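Local coordinates for type II secretion system protein F (Vibrio cholerae, PDB 2VMA) that is an inner-membrane component of the type II secretion system, probably required for energy-dependent export of proteases and toxins from the periplasm, at residues A[7-12]-A[72-77]. Sequence-based numbering, arbitrary orientation.
Sequences RGISTP and PHVFDE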
ATOM      1  N   ARG A   7      -8.448  12.128   1.075  1.00 22.83           N
ATOM      2  CA  ARG A   7      -7.166  11.943   1.726  1.00 23.09           C
ATOM      3  C   ARG A   7      -6.747  10.478   1.610  1.00 22.95           C
ATOM      4  O   ARG A   7      -7.601   9.586   1.485  1.00 22.53           O
ATOM      5  CB  ARG A   7      -7.248  12.348   3.194  1.00 23.28           C
ATOM      6  CG  ARG A   7      -7.650  13.788   3.434  1.00 24.34           C
ATOM      7  CD  ARG A   7      -7.170  14.290   4.798  1.00 26.04           C
ATOM      8  NE  ARG A   7      -7.747  15.589   5.108  1.00 27.15           N
ATOM      9  CZ  ARG A   7      -8.923  15.794   5.700  1.00 26.53           C
ATOM     10  NH1 ARG A   7      -9.698  14.776   6.083  1.00 28.39           N
ATOM     11  NH2 ARG A   7      -9.318  17.034   5.909  1.00 27.84           N
ATOM     12  N   GLY A   8      -5.432  10.243   1.615  1.00 22.84           N
ATOM     13  CA  GLY A   8      -4.890   8.881   1.638  1.00 22.22           C
ATOM     14  C   GLY A   8      -4.991   8.244   3.021  1.00 22.03           C
ATOM     15  O   GLY A   8      -5.865   8.598   3.831  1.00 22.51           O
ATOM     16  N   ILE A   9      -4.121   7.278   3.291  1.00 21.07           N
ATOM     17  CA  ILE A   9      -4.071   6.622   4.589  1.00 20.51           C
ATOM     18  C   ILE A   9      -2.799   7.025   5.370  1.00 20.49           C
ATOM     19  O   ILE A   9      -1.877   7.627   4.832  1.00 20.23           O
ATOM     20  CB  ILE A   9      -4.189   5.078   4.433  1.00 20.61           C
ATOM     21  CG1 ILE A   9      -2.924   4.495   3.791  1.00 19.89           C
ATOM     22  CG2 ILE A   9      -5.426   4.745   3.601  1.00 20.00           C
ATOM     23  CD1 ILE A   9      -3.009   3.008   3.402  1.00 17.98           C
ATOM     24  N   SER A  10      -2.756   6.687   6.646  1.00 20.46           N
ATOM     25  CA  SER A  10      -1.607   7.053   7.484  1.00 20.51           C
ATOM     26  C   SER A  10      -0.343   6.309   7.022  1.00 20.69           C
ATOM     27  O   SER A  10      -0.430   5.240   6.417  1.00 20.25           O
ATOM     28  CB  SER A  10      -1.905   6.749   8.946  1.00 20.35           C
ATOM     29  OG  SER A  10      -1.691   5.378   9.232  1.00 21.89           O
ATOM     30  N   THR A  11       0.829   6.881   7.296  1.00 21.20           N
ATOM     31  CA  THR A  11       2.068   6.251   6.848  1.00 21.19           C
ATOM     32  C   THR A  11       2.259   4.880   7.509  1.00 20.48           C
ATOM     33  O   THR A  11       2.718   3.974   6.849  1.00 19.96           O
ATOM     34  CB  THR A  11       3.321   7.146   7.005  1.00 21.30           C
ATOM     35  OG1 THR A  11       3.687   7.276   8.385  1.00 24.35           O
ATOM     36  CG2 THR A  11       3.096   8.511   6.405  1.00 20.77           C
ATOM     37  N   PRO A  12       1.899   4.724   8.803  1.00 20.75           N
ATOM     38  CA  PRO A  12       1.943   3.352   9.354  1.00 20.34           C
ATOM     39  C   PRO A  12       0.937   2.384   8.739  1.00 19.89           C
ATOM     40  O   PRO A  12       1.258   1.211   8.593  1.00 18.92           O
ATOM     41  CB  PRO A  12       1.675   3.537  10.862  1.00 20.52           C
ATOM     42  CG  PRO A  12       1.688   5.021  11.112  1.00 21.12           C
ATOM     43  CD  PRO A  12       1.489   5.719   9.820  1.00 20.66           C
ATOM     44  N   PRO A  72      -5.127   7.095  -6.340  1.00 20.91           N
ATOM     45  CA  PRO A  72      -3.878   7.861  -6.530  1.00 20.84           C
ATOM     46  C   PRO A  72      -3.527   8.721  -5.318  1.00 21.30           C
ATOM     47  O   PRO A  72      -2.360   9.024  -5.079  1.00 20.26           O
ATOM     48  CB  PRO A  72      -4.183   8.728  -7.758  1.00 21.14           C
ATOM     49  CG  PRO A  72      -5.634   8.871  -7.763  1.00 21.15           C
ATOM     50  CD  PRO A  72      -6.192   7.583  -7.240  1.00 20.41           C
ATOM     51  N   HIS A  73      -4.559   9.121  -4.579  1.00 21.49           N
ATOM     52  CA  HIS A  73      -4.393   9.795  -3.296  1.00 21.63           C
ATOM     53  C   HIS A  73      -3.858   8.880  -2.175  1.00 21.27           C
ATOM     54  O   HIS A  73      -3.445   9.380  -1.141  1.00 21.11           O
ATOM     55  CB  HIS A  73      -5.720  10.449  -2.884  1.00 21.80           C
ATOM     56  CG  HIS A  73      -6.860   9.479  -2.738  1.00 22.01           C
ATOM     57  ND1 HIS A  73      -7.500   8.911  -3.820  1.00 21.72           N
ATOM     58  CD2 HIS A  73      -7.466   8.975  -1.639  1.00 21.21           C
ATOM     59  CE1 HIS A  73      -8.463   8.117  -3.392  1.00 22.02           C
ATOM     60  NE2 HIS A  73      -8.464   8.141  -2.074  1.00 20.81           N
ATOM     61  N   VAL A  74      -3.866   7.554  -2.380  1.00 20.96           N
ATOM     62  CA  VAL A  74      -3.248   6.589  -1.438  1.00 20.06           C
ATOM     63  C   VAL A  74      -1.879   6.102  -1.922  1.00 19.68           C
ATOM     64  O   VAL A  74      -0.913   6.138  -1.169  1.00 18.37           O
ATOM     65  CB  VAL A  74      -4.168   5.366  -1.142  1.00 20.05           C
ATOM     66  CG1 VAL A  74      -3.513   4.389  -0.120  1.00 18.70           C
ATOM     67  CG2 VAL A  74      -5.518   5.854  -0.620  1.00 20.09           C
ATOM     68  N   PHE A  75      -1.812   5.624  -3.162  1.00 19.70           N
ATOM     69  CA  PHE A  75      -0.569   5.096  -3.731  1.00 19.73           C
ATOM     70  C   PHE A  75      -0.066   6.120  -4.753  1.00 19.55           C
ATOM     71  O   PHE A  75      -0.705   6.336  -5.799  1.00 19.21           O
ATOM     72  CB  PHE A  75      -0.811   3.729  -4.373  1.00 20.00           C
ATOM     73  CG  PHE A  75      -1.569   2.776  -3.483  1.00 20.56           C
ATOM     74  CD1 PHE A  75      -0.890   1.949  -2.588  1.00 19.95           C
ATOM     75  CD2 PHE A  75      -2.964   2.747  -3.506  1.00 19.18           C
ATOM     76  CE1 PHE A  75      -1.582   1.098  -1.749  1.00 18.93           C
ATOM     77  CE2 PHE A  75      -3.669   1.903  -2.675  1.00 19.97           C
ATOM     78  CZ  PHE A  75      -2.976   1.065  -1.792  1.00 19.53           C
ATOM     79  N   ASP A  76       1.037   6.794  -4.435  1.00 19.74           N
ATOM     80  CA  ASP A  76       1.541   7.846  -5.319  1.00 19.84           C
ATOM     81  C   ASP A  76       2.139   7.279  -6.613  1.00 19.56           C
ATOM     82  O   ASP A  76       2.213   6.060  -6.808  1.00 19.23           O
ATOM     83  CB  ASP A  76       2.497   8.822  -4.591  1.00 19.70           C
ATOM     84  CG  ASP A  76       3.799   8.186  -4.136  1.00 20.64           C
ATOM     85  OD1 ASP A  76       4.166   7.060  -4.559  1.00 18.35           O
ATOM     86  OD2 ASP A  76       4.497   8.868  -3.361  1.00 22.69           O
ATOM     87  N   GLU A  77       2.541   8.167  -7.504  1.00 19.60           N
ATOM     88  CA  GLU A  77       3.033   7.745  -8.817  1.00 20.16           C
ATOM     89  C   GLU A  77       4.266   6.849  -8.726  1.00 19.63           C
ATOM     90  O   GLU A  77       4.386   5.907  -9.493  1.00 19.43           O
ATOM     91  CB  GLU A  77       3.316   8.970  -9.697  1.00 20.74           C
ATOM     92  CG  GLU A  77       2.061   9.802  -9.947  1.00 22.82           C
ATOM     93  CD  GLU A  77       2.224  10.849 -11.033  1.00 27.39           C
ATOM     94  OE1 GLU A  77       3.310  11.465 -11.135  1.00 29.86           O
ATOM     95  OE2 GLU A  77       1.245  11.062 -11.782  1.00 30.50           O
TER
HETATM   96  O   HOH W   1      -1.507   7.095   1.580  1.00 25.30           O
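Gly8 and Val74 bring two irregular backbone runs together, their CA atoms 4.2 Å apart, and Gly8 CA lies 3.2 Å from His73 O. A water bridges the two segments beside this point, accepting from Ile9 N at 3.1 Å and donating to Val74 O at 3.0 Å. On one flank the imidazole of His73 turns its edge to the backbone: CD2 comes within 3.2 Å of Arg7 O, and Gly8 N also lies near the ring plane. CG of His73 sits between its own backbone N and carbonyl carbon (chi1 60°), which carries the ring over to Arg7 with the CD2 edge meeting the carbonyl. Val74 divides its two methyls between neighbours, CG2 reaching Gly8 CA at 3.8 Å while CG1, anti to the backbone N (chi1 -178°), meets the Ile9 side chain. There the CD1 end of Ile9 makes the closest approach, 3.8 Å from Val74 CG1, the two side chains crossing at a slant. The same CG1 rests over one face of the Phe75 ring, offset toward its rim. In this all-helical cytoplasmic domain of the GSP F family, the contact joins the lead-in to helix 11-26 with the loop between helices 64-68 and 77-89. Both segments run into helix N-termini: Ser10 OG caps Asp13 N, and Asp76 OD1 caps Phe79 N. Met50 of helix 45-59 touches Ile9, Val74 and Phe75, adding to the apolar patch, while Arg46 from the same helix donates through NH2 to Gly8 O. Leu14 of helix 11-26 packs against both Ile9 and Phe75.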